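Local coordinates for E3 SUMO-protein ligase SIZ2 (Saccharomyces cerevisiae, PDB 6U75) that acts as a PIAS-family SUMO E3 ligase, with septins among its possible substrates, at residues F3-I14 against C134-L145; P75-N83 against M116-L124. All blocks are in the same frame, centred on the assembly; numbering follows the deposited sequence.

Interaction 1 of 2, residues F3-I14 against C134-L145; sequences FTSPFYKPIVQI and CFIVEVFSPEAL
The Phe135 ring is held between Phe3 on one face and Gln13 on the other. Phe3 brings its edge down in a T-shaped stack, CZ lying over the centre of the ring, with the planes at 72° and the centroids 4.9 Å apart. On the opposite face Gln13 makes a CH-pi contact, its CG 4.0 Å from the Phe135 ring centroid; CG stands anti to the backbone N (chi1 -176°) and the chain runs on extended, laying the amide across the ring rim at 26° to its plane. Pro10 CB sits over one face of the Phe3 ring, toward its rim, and the CE1 edge of Phe3 meets Val137 CG1. Replacing Phe135 by an alanine is likely to leave the Phe3 edge and the Gln13 methylene without the ring they pack on. Farther along, the Phe7 ring has Phe140 O at its edge, while Leu145 CD1 approaches obliquely. The backbones carrying these groups pair antiparallel, from Phe140 N to Phe7 O (2.7 Å) through to Ile14 N and Cys134 O (3.0 Å). Ile11 and Val12 both face Ile136, Ile11 N donating to Ile136 O and Val12 O accepting from Ile136 N: a classic beta bulge in the antiparallel sheet of the PINIT domain.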
loop_
_atom_site.group_PDB
_atom_site.type_symbol
_atom_site.label_atom_id
_atom_site.label_comp_id
_atom_site.label_asym_id
_atom_site.label_seq_id
_atom_site.Cartn_x
_atom_site.Cartn_y
_atom_site.Cartn_z
ATOM N N PHE A 3 5.071 -5.403 -7.887
ATOM C CA PHE A 3 4.331 -4.276 -8.447
ATOM C C PHE A 3 2.820 -4.499 -8.461
ATOM O O PHE A 3 2.130 -4.045 -9.378
ATOM C CB PHE A 3 4.841 -3.991 -9.859
ATOM C CG PHE A 3 6.293 -3.617 -9.910
ATOM C CD1 PHE A 3 6.686 -2.296 -9.769
ATOM C CD2 PHE A 3 7.268 -4.585 -10.096
ATOM C CE1 PHE A 3 8.023 -1.948 -9.817
ATOM C CE2 PHE A 3 8.605 -4.241 -10.144
ATOM C CZ PHE A 3 8.983 -2.922 -10.004
ATOM N N THR A 4 2.285 -5.194 -7.459
ATOM C CA THR A 4 0.845 -5.265 -7.249
ATOM C C THR A 4 0.312 -4.054 -6.498
ATOM O O THR A 4 -0.893 -3.989 -6.232
ATOM C CB THR A 4 0.490 -6.541 -6.480
ATOM O OG1 THR A 4 1.381 -6.694 -5.367
ATOM C CG2 THR A 4 0.593 -7.761 -7.387
ATOM N N SER A 5 1.176 -3.100 -6.156
ATOM C CA SER A 5 0.780 -1.918 -5.405
ATOM C C SER A 5 0.261 -0.836 -6.348
ATOM O O SER A 5 0.803 -0.656 -7.443
ATOM C CB SER A 5 1.957 -1.369 -4.607
ATOM O OG SER A 5 1.655 -0.094 -4.068
ATOM N N PRO A 6 -0.784 -0.100 -5.957
ATOM C CA PRO A 6 -1.266 0.998 -6.802
ATOM C C PRO A 6 -0.475 2.285 -6.648
ATOM O O PRO A 6 -0.717 3.232 -7.409
ATOM C CB PRO A 6 -2.709 1.186 -6.324
ATOM C CG PRO A 6 -2.657 0.820 -4.883
ATOM C CD PRO A 6 -1.627 -0.279 -4.760
ATOM N N PHE A 7 0.457 2.353 -5.699
ATOM C CA PHE A 7 1.184 3.589 -5.443
ATOM C C PHE A 7 2.354 3.795 -6.394
ATOM O O PHE A 7 2.823 4.928 -6.537
ATOM C CB PHE A 7 1.697 3.610 -4.002
ATOM C CG PHE A 7 0.608 3.551 -2.971
ATOM C CD1 PHE A 7 -0.226 4.637 -2.761
ATOM C CD2 PHE A 7 0.423 2.413 -2.205
ATOM C CE1 PHE A 7 -1.227 4.586 -1.811
ATOM C CE2 PHE A 7 -0.576 2.357 -1.253
ATOM C CZ PHE A 7 -1.403 3.444 -1.056
ATOM N N TYR A 8 2.838 2.735 -7.037
ATOM C CA TYR A 8 3.953 2.845 -7.963
ATOM C C TYR A 8 3.785 1.807 -9.061
ATOM O O TYR A 8 3.300 0.700 -8.809
ATOM C CB TYR A 8 5.296 2.652 -7.249
ATOM C CG TYR A 8 5.327 1.460 -6.321
ATOM C CD1 TYR A 8 5.528 0.178 -6.811
ATOM C CD2 TYR A 8 5.159 1.619 -4.952
ATOM C CE1 TYR A 8 5.557 -0.914 -5.965
ATOM C CE2 TYR A 8 5.186 0.535 -4.098
ATOM C CZ TYR A 8 5.386 -0.728 -4.609
ATOM O OH TYR A 8 5.410 -1.811 -3.762
ATOM N N LYS A 9 4.180 2.176 -10.279
ATOM C CA LYS A 9 4.122 1.268 -11.418
ATOM C C LYS A 9 5.396 1.388 -12.244
ATOM O O LYS A 9 5.920 2.498 -12.418
ATOM C CB LYS A 9 2.899 1.546 -12.301
ATOM C CG LYS A 9 1.594 1.019 -11.717
ATOM C CD LYS A 9 1.523 -0.503 -11.787
ATOM C CE LYS A 9 0.552 -1.069 -10.765
ATOM N NZ LYS A 9 -0.830 -0.547 -10.945
ATOM N N PRO A 10 5.906 0.277 -12.773
ATOM C CA PRO A 10 7.220 0.308 -13.422
ATOM C C PRO A 10 7.182 0.972 -14.789
ATOM O O PRO A 10 6.216 0.837 -15.545
ATOM C CB PRO A 10 7.586 -1.176 -13.539
ATOM C CG PRO A 10 6.274 -1.865 -13.652
ATOM C CD PRO A 10 5.294 -1.064 -12.834
ATOM N N ILE A 11 8.258 1.689 -15.099
ATOM C CA ILE A 11 8.463 2.291 -16.404
ATOM C C ILE A 11 9.620 1.629 -17.140
ATOM O O ILE A 11 9.528 1.367 -18.341
ATOM C CB ILE A 11 8.705 3.810 -16.259
ATOM C CG1 ILE A 11 7.521 4.483 -15.557
ATOM C CG2 ILE A 11 8.970 4.446 -17.616
ATOM C CD1 ILE A 11 6.202 4.346 -16.293
ATOM N N VAL A 12 10.709 1.347 -16.431
ATOM C CA VAL A 12 11.861 0.669 -17.010
ATOM C C VAL A 12 12.720 0.144 -15.871
ATOM O O VAL A 12 12.877 0.799 -14.838
ATOM C CB VAL A 12 12.663 1.614 -17.937
ATOM C CG1 VAL A 12 13.007 2.907 -17.212
ATOM C CG2 VAL A 12 13.924 0.924 -18.434
ATOM N N GLN A 13 13.266 -1.052 -16.065
ATOM C CA GLN A 13 14.223 -1.609 -15.125
ATOM C C GLN A 13 15.607 -1.040 -15.403
ATOM O O GLN A 13 16.003 -0.877 -16.561
ATOM C CB GLN A 13 14.252 -3.132 -15.232
ATOM C CG GLN A 13 15.153 -3.808 -14.213
ATOM C CD GLN A 13 15.086 -5.320 -14.294
ATOM O OE1 GLN A 13 14.302 -5.879 -15.060
ATOM N NE2 GLN A 13 15.915 -5.989 -13.502
ATOM N N ILE A 14 16.338 -0.735 -14.341
ATOM C CA ILE A 14 17.699 -0.216 -14.489
ATOM C C ILE A 14 18.648 -1.391 -14.712
ATOM O O ILE A 14 18.662 -2.326 -13.895
ATOM C CB ILE A 14 18.105 0.593 -13.262
ATOM C CG1 ILE A 14 17.297 1.892 -13.182
ATOM C CG2 ILE A 14 19.596 0.897 -13.294
ATOM C CD1 ILE A 14 17.611 2.899 -14.277
ATOM N N CYS A 134 16.317 -2.467 -9.082
ATOM C CA CYS A 134 16.078 -1.031 -9.141
ATOM C C CYS A 134 15.237 -0.727 -10.367
ATOM O O CYS A 134 15.528 -1.223 -11.460
ATOM C CB CYS A 134 17.391 -0.243 -9.193
ATOM S SG CYS A 134 18.452 -0.475 -7.756
ATOM N N PHE A 135 14.199 0.084 -10.186
ATOM C CA PHE A 135 13.295 0.419 -11.275
ATOM C C PHE A 135 12.990 1.906 -11.256
ATOM O O PHE A 135 12.849 2.504 -10.188
ATOM C CB PHE A 135 11.968 -0.349 -11.177
ATOM C CG PHE A 135 12.090 -1.821 -11.440
ATOM C CD1 PHE A 135 12.583 -2.674 -10.468
ATOM C CD2 PHE A 135 11.688 -2.356 -12.653
ATOM C CE1 PHE A 135 12.687 -4.030 -10.707
ATOM C CE2 PHE A 135 11.789 -3.709 -12.896
ATOM C CZ PHE A 135 12.289 -4.547 -11.923
ATOM N N ILE A 136 12.872 2.493 -12.434
ATOM C CA ILE A 136 12.184 3.769 -12.556
ATOM C C ILE A 136 10.689 3.487 -12.531
ATOM O O ILE A 136 10.208 2.546 -13.172
ATOM C CB ILE A 136 12.613 4.509 -13.834
ATOM C CG1 ILE A 136 14.125 4.746 -13.799
ATOM C CG2 ILE A 136 11.861 5.831 -13.968
ATOM C CD1 ILE A 136 14.636 5.693 -14.860
ATOM N N VAL A 137 9.948 4.279 -11.763
ATOM C CA VAL A 137 8.536 4.020 -11.532
ATOM C C VAL A 137 7.780 5.338 -11.512
ATOM O O VAL A 137 8.306 6.376 -11.101
ATOM C CB VAL A 137 8.297 3.255 -10.210
ATOM C CG1 VAL A 137 9.090 1.957 -10.188
ATOM C CG2 VAL A 137 8.663 4.127 -9.017
ATOM N N GLU A 138 6.532 5.284 -11.961
ATOM C CA GLU A 138 5.596 6.385 -11.788
ATOM C C GLU A 138 4.847 6.160 -10.481
ATOM O O GLU A 138 4.246 5.099 -10.283
ATOM C CB GLU A 138 4.624 6.471 -12.962
ATOM C CG GLU A 138 3.744 7.712 -12.940
ATOM C CD GLU A 138 2.780 7.764 -14.108
ATOM O OE1 GLU A 138 1.577 8.010 -13.875
ATOM O OE2 GLU A 138 3.223 7.553 -15.256
ATOM N N VAL A 139 4.901 7.146 -9.588
ATOM C CA VAL A 139 4.286 7.044 -8.271
ATOM C C VAL A 139 2.956 7.778 -8.286
ATOM O O VAL A 139 2.756 8.742 -9.034
ATOM C CB VAL A 139 5.211 7.599 -7.165
ATOM C CG1 VAL A 139 6.543 6.864 -7.164
ATOM C CG2 VAL A 139 5.417 9.100 -7.334
ATOM N N PHE A 140 2.034 7.315 -7.446
ATOM C CA PHE A 140 0.711 7.906 -7.315
ATOM C C PHE A 140 0.413 8.138 -5.842
ATOM O O PHE A 140 0.684 7.275 -5.002
ATOM C CB PHE A 140 -0.365 7.007 -7.929
ATOM C CG PHE A 140 -0.108 6.649 -9.364
ATOM C CD1 PHE A 140 -0.613 7.430 -10.387
ATOM C CD2 PHE A 140 0.641 5.531 -9.687
ATOM C CE1 PHE A 140 -0.378 7.102 -11.708
ATOM C CE2 PHE A 140 0.880 5.198 -11.005
ATOM C CZ PHE A 140 0.370 5.984 -12.016
ATOM N N SER A 141 -0.145 9.299 -5.537
ATOM C CA SER A 141 -0.440 9.655 -4.160
ATOM C C SER A 141 -1.817 9.148 -3.757
ATOM O O SER A 141 -2.650 8.826 -4.611
ATOM C CB SER A 141 -0.378 11.168 -3.983
ATOM O OG SER A 141 -1.513 11.786 -4.562
ATOM N N PRO A 142 -2.088 9.064 -2.453
ATOM C CA PRO A 142 -3.422 8.626 -2.014
ATOM C C PRO A 142 -4.560 9.458 -2.578
ATOM O O PRO A 142 -5.657 8.925 -2.770
ATOM C CB PRO A 142 -3.338 8.744 -0.486
ATOM C CG PRO A 142 -1.892 8.572 -0.178
ATOM C CD PRO A 142 -1.148 9.195 -1.324
ATOM N N GLU A 143 -4.343 10.747 -2.852
ATOM C CA GLU A 143 -5.436 11.587 -3.335
ATOM C C GLU A 143 -5.847 11.207 -4.753
ATOM O O GLU A 143 -7.043 11.126 -5.060
ATOM C CB GLU A 143 -5.033 13.060 -3.267
ATOM C CG GLU A 143 -4.856 13.592 -1.853
ATOM C CD GLU A 143 -4.328 15.014 -1.828
ATOM O OE1 GLU A 143 -3.384 15.313 -2.591
ATOM O OE2 GLU A 143 -4.859 15.837 -1.051
ATOM N N ALA A 144 -4.873 10.974 -5.635
ATOM C CA ALA A 144 -5.196 10.531 -6.988
ATOM C C ALA A 144 -5.902 9.179 -6.970
ATOM O O ALA A 144 -6.858 8.954 -7.724
ATOM C CB ALA A 144 -3.923 10.460 -7.829
ATOM N N LEU A 145 -5.437 8.263 -6.119
ATOM C CA LEU A 145 -6.090 6.963 -6.012
ATOM C C LEU A 145 -7.510 7.107 -5.479
ATOM O O LEU A 145 -8.418 6.378 -5.897
ATOM C CB LEU A 145 -5.260 6.044 -5.117
ATOM C CG LEU A 145 -3.828 5.782 -5.596
ATOM C CD1 LEU A 145 -3.054 4.987 -4.561
ATOM C CD2 LEU A 145 -3.823 5.056 -6.935
HETATM O O HOH W 1 17.599 -3.762 -11.785
#

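Interaction 2 of 2, residues P75-N83 against M116-L124; sequences PYPCELVFN and MNHLDLHYL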
loop_
_atom_site.group_PDB
_atom_site.type_symbol
_atom_site.label_atom_id
_atom_site.label_comp_id
_atom_site.label_asym_id
_atom_site.label_seq_id
_atom_site.Cartn_x
_atom_site.Cartn_y
_atom_site.Cartn_z
ATOM N N PRO A 75 15.796 -7.495 4.126
ATOM C CA PRO A 75 16.353 -8.165 5.308
ATOM C C PRO A 75 16.300 -7.238 6.514
ATOM O O PRO A 75 16.751 -6.094 6.451
ATOM C CB PRO A 75 17.795 -8.480 4.898
ATOM C CG PRO A 75 18.113 -7.480 3.840
ATOM C CD PRO A 75 16.828 -7.213 3.112
ATOM N N TYR A 76 15.732 -7.734 7.613
ATOM C CA TYR A 76 15.662 -6.953 8.837
ATOM C C TYR A 76 16.574 -7.557 9.891
ATOM O O TYR A 76 16.464 -8.759 10.173
ATOM C CB TYR A 76 14.229 -6.887 9.374
ATOM C CG TYR A 76 14.116 -6.051 10.629
ATOM C CD1 TYR A 76 14.052 -4.665 10.557
ATOM C CD2 TYR A 76 14.092 -6.644 11.885
ATOM C CE1 TYR A 76 13.957 -3.894 11.700
ATOM C CE2 TYR A 76 13.997 -5.880 13.034
ATOM C CZ TYR A 76 13.930 -4.507 12.936
ATOM O OH TYR A 76 13.836 -3.741 14.075
ATOM N N PRO A 77 17.479 -6.777 10.503
ATOM C CA PRO A 77 17.729 -5.352 10.258
ATOM C C PRO A 77 18.571 -5.100 9.014
ATOM O O PRO A 77 19.263 -6.003 8.545
ATOM C CB PRO A 77 18.487 -4.921 11.509
ATOM C CG PRO A 77 19.258 -6.138 11.876
ATOM C CD PRO A 77 18.327 -7.291 11.591
ATOM N N CYS A 78 18.517 -3.875 8.500
ATOM C CA CYS A 78 19.302 -3.491 7.339
ATOM C C CYS A 78 19.657 -2.019 7.446
ATOM O O CYS A 78 18.850 -1.212 7.913
ATOM C CB CYS A 78 18.541 -3.739 6.032
ATOM S SG CYS A 78 16.864 -3.061 6.015
ATOM N N GLU A 79 20.866 -1.677 7.011
ATOM C CA GLU A 79 21.279 -0.285 6.870
ATOM C C GLU A 79 21.645 -0.058 5.411
ATOM O O GLU A 79 22.617 -0.637 4.913
ATOM C CB GLU A 79 22.445 0.046 7.799
ATOM C CG GLU A 79 22.966 1.468 7.652
ATOM C CD GLU A 79 23.650 1.970 8.907
ATOM O OE1 GLU A 79 23.087 1.780 10.006
ATOM O OE2 GLU A 79 24.750 2.551 8.798
ATOM N N LEU A 80 20.859 0.766 4.725
ATOM C CA LEU A 80 21.092 1.101 3.328
ATOM C C LEU A 80 21.784 2.453 3.247
ATOM O O LEU A 80 21.321 3.431 3.845
ATOM C CB LEU A 80 19.778 1.136 2.546
ATOM C CG LEU A 80 19.033 -0.193 2.428
ATOM C CD1 LEU A 80 17.591 0.048 2.024
ATOM C CD2 LEU A 80 19.724 -1.101 1.425
ATOM N N VAL A 81 22.889 2.507 2.508
ATOM C CA VAL A 81 23.665 3.727 2.333
ATOM C C VAL A 81 23.882 3.908 0.838
ATOM O O VAL A 81 24.610 3.126 0.214
ATOM C CB VAL A 81 25.005 3.677 3.078
ATOM C CG1 VAL A 81 25.759 4.986 2.903
ATOM C CG2 VAL A 81 24.779 3.379 4.554
ATOM N N PHE A 82 23.257 4.930 0.264
ATOM C CA PHE A 82 23.357 5.220 -1.162
ATOM C C PHE A 82 24.194 6.482 -1.331
ATOM O O PHE A 82 23.750 7.581 -0.982
ATOM C CB PHE A 82 21.970 5.380 -1.783
ATOM C CG PHE A 82 21.980 5.424 -3.284
ATOM C CD1 PHE A 82 22.301 4.296 -4.020
ATOM C CD2 PHE A 82 21.661 6.590 -3.959
ATOM C CE1 PHE A 82 22.311 4.331 -5.400
ATOM C CE2 PHE A 82 21.668 6.630 -5.340
ATOM C CZ PHE A 82 21.993 5.498 -6.062
ATOM N N ASN A 83 25.406 6.319 -1.859
ATOM C CA ASN A 83 26.318 7.440 -2.088
ATOM C C ASN A 83 26.645 8.161 -0.783
ATOM O O ASN A 83 26.662 9.392 -0.718
ATOM C CB ASN A 83 25.741 8.411 -3.121
ATOM C CG ASN A 83 25.627 7.793 -4.501
ATOM O OD1 ASN A 83 26.504 7.044 -4.932
ATOM N ND2 ASN A 83 24.543 8.104 -5.202
ATOM N N MET A 116 29.801 7.171 -10.825
ATOM C CA MET A 116 29.360 5.860 -10.373
ATOM C C MET A 116 28.493 5.993 -9.129
ATOM O O MET A 116 28.772 6.818 -8.253
ATOM C CB MET A 116 30.565 4.966 -10.067
ATOM C CG MET A 116 30.256 3.482 -10.095
ATOM S SD MET A 116 30.045 2.881 -11.779
ATOM C CE MET A 116 29.397 1.244 -11.478
ATOM N N ASN A 117 27.445 5.177 -9.052
ATOM C CA ASN A 117 26.588 5.120 -7.875
ATOM C C ASN A 117 26.925 3.875 -7.066
ATOM O O ASN A 117 26.967 2.763 -7.611
ATOM C CB ASN A 117 25.107 5.114 -8.257
ATOM C CG ASN A 117 24.681 6.388 -8.959
ATOM O OD1 ASN A 117 24.485 7.423 -8.323
ATOM N ND2 ASN A 117 24.530 6.317 -10.276
ATOM N N HIS A 118 27.162 4.069 -5.771
ATOM C CA HIS A 118 27.494 2.998 -4.843
ATOM C C HIS A 118 26.357 2.831 -3.845
ATOM O O HIS A 118 25.913 3.809 -3.236
ATOM C CB HIS A 118 28.799 3.295 -4.102
ATOM C CG HIS A 118 29.965 3.555 -5.005
ATOM N ND1 HIS A 118 30.735 2.544 -5.538
ATOM C CD2 HIS A 118 30.494 4.713 -5.464
ATOM C CE1 HIS A 118 31.687 3.067 -6.289
ATOM N NE2 HIS A 118 31.563 4.382 -6.262
ATOM N N LEU A 119 25.893 1.595 -3.680
ATOM C CA LEU A 119 24.844 1.255 -2.724
ATOM C C LEU A 119 25.385 0.170 -1.803
ATOM O O LEU A 119 25.655 -0.950 -2.248
ATOM C CB LEU A 119 23.576 0.787 -3.439
ATOM C CG LEU A 119 22.433 0.315 -2.536
ATOM C CD1 LEU A 119 21.901 1.462 -1.693
ATOM C CD2 LEU A 119 21.316 -0.303 -3.360
ATOM N N ASP A 120 25.554 0.506 -0.530
ATOM C CA ASP A 120 26.006 -0.440 0.477
ATOM C C ASP A 120 24.824 -0.872 1.333
ATOM O O ASP A 120 23.936 -0.071 1.639
ATOM C CB ASP A 120 27.094 0.174 1.360
ATOM C CG ASP A 120 28.174 0.872 0.555
ATOM O OD1 ASP A 120 28.067 2.099 0.348
ATOM O OD2 ASP A 120 29.127 0.193 0.121
ATOM N N LEU A 121 24.818 -2.147 1.710
ATOM C CA LEU A 121 23.765 -2.727 2.535
ATOM C C LEU A 121 24.440 -3.492 3.664
ATOM O O LEU A 121 25.042 -4.544 3.428
ATOM C CB LEU A 121 22.859 -3.636 1.707
ATOM C CG LEU A 121 21.794 -4.444 2.447
ATOM C CD1 LEU A 121 21.159 -3.645 3.571
ATOM C CD2 LEU A 121 20.733 -4.896 1.461
ATOM N N HIS A 122 24.359 -2.947 4.874
ATOM C CA HIS A 122 24.987 -3.529 6.050
ATOM C C HIS A 122 23.963 -4.327 6.844
ATOM O O HIS A 122 22.819 -3.892 7.020
ATOM C CB HIS A 122 25.596 -2.443 6.936
ATOM C CG HIS A 122 26.689 -1.666 6.272
ATOM N ND1 HIS A 122 26.440 -0.604 5.430
ATOM C CD2 HIS A 122 28.034 -1.802 6.321
ATOM C CE1 HIS A 122 27.587 -0.116 4.992
ATOM N NE2 HIS A 122 28.570 -0.826 5.517
ATOM N N TYR A 123 24.389 -5.492 7.332
ATOM C CA TYR A 123 23.501 -6.410 8.025
ATOM C C TYR A 123 24.293 -7.171 9.078
ATOM O O TYR A 123 25.519 -7.291 9.000
ATOM C CB TYR A 123 22.851 -7.391 7.046
ATOM C CG TYR A 123 23.867 -8.117 6.196
ATOM C CD1 TYR A 123 24.465 -9.288 6.641
ATOM C CD2 TYR A 123 24.243 -7.620 4.955
ATOM C CE1 TYR A 123 25.399 -9.951 5.870
ATOM C CE2 TYR A 123 25.178 -8.275 4.176
ATOM C CZ TYR A 123 25.753 -9.441 4.639
ATOM O OH TYR A 123 26.685 -10.099 3.871
ATOM N N LEU A 124 23.566 -7.698 10.062
ATOM C CA LEU A 124 24.153 -8.542 11.092
ATOM C C LEU A 124 24.021 -10.026 10.786
ATOM O O LEU A 124 24.697 -10.837 11.428
ATOM C CB LEU A 124 23.499 -8.257 12.448
ATOM C CG LEU A 124 23.487 -6.790 12.880
ATOM C CD1 LEU A 124 22.810 -6.630 14.235
ATOM C CD2 LEU A 124 24.902 -6.233 12.909
#
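Asn117 meets Asn83 at the end of the strand pair. Asn83 ND2 donates to Asn117 OD1 (3.2 Å) in the carbonyl plane, on a lone pair, while the two amides are turned 45° against each other; Asn83 ND2 also bonds to Tyr109 O, and Asn117 OD1 accepts from Lys111 N as well, so both polar ends have a second partner. Asn117 CB lies 3.8 Å from Phe82 CZ, and the Asn117 amide plane is nearly parallel to the Phe82 ring plane. At His118 the backbone closes a two-bond grip on Asn83: His118 N reaches Asn83 OD1 (3.2 Å), and His118 O takes Asn83 N almost in line with its carbonyl. Leu119 CD1 lies at the edge of the Phe82 ring, 3.7 Å from Phe82 CD1. Asp120 N donates to Val81 O and Val81 N to Asp120 O, both at 2.9 Å. Leu121, with CG anti to the backbone N (chi1 174°), lies alongside Leu80, and its CD1 touches both Leu80 CD2 (3.6 Å) and Cys78 CB. His122 repeats the reciprocal backbone bonding with Glu79, and Leu124 CD1 packs loosely on Pro77 CG. Leu80 and Leu119 both rest on Leu54 of strand 50-58. Strand 117-123 thus lies between strand 79-82 and strand 28-34 in an antiparallel sheet, while strand 79-82 pairs onward with strand 85-86.

From the N terminus, the chain first lays down residues 3-14, whose partner, 134-145, arrives only after about 120 intervening residues; interaction 1 therefore closes a long loop. Within that loop lie strand 28-34, helix 38-46 and strand 50-58, and then residues 75-83, which meet 116-124 after a much shorter excursion with little regular structure. Interaction 2 is thus enclosed by interaction 1 and does not cross it. Strand 117-123 is followed in the chain by strand 130-139, joining the two antiparallel sheets of the PINIT domain. The contacts do not touch: their centres lie about 22 Å apart. Past interaction 1, helix 142-150 packs on helix 211-218, which belongs to the SP-RING zinc finger.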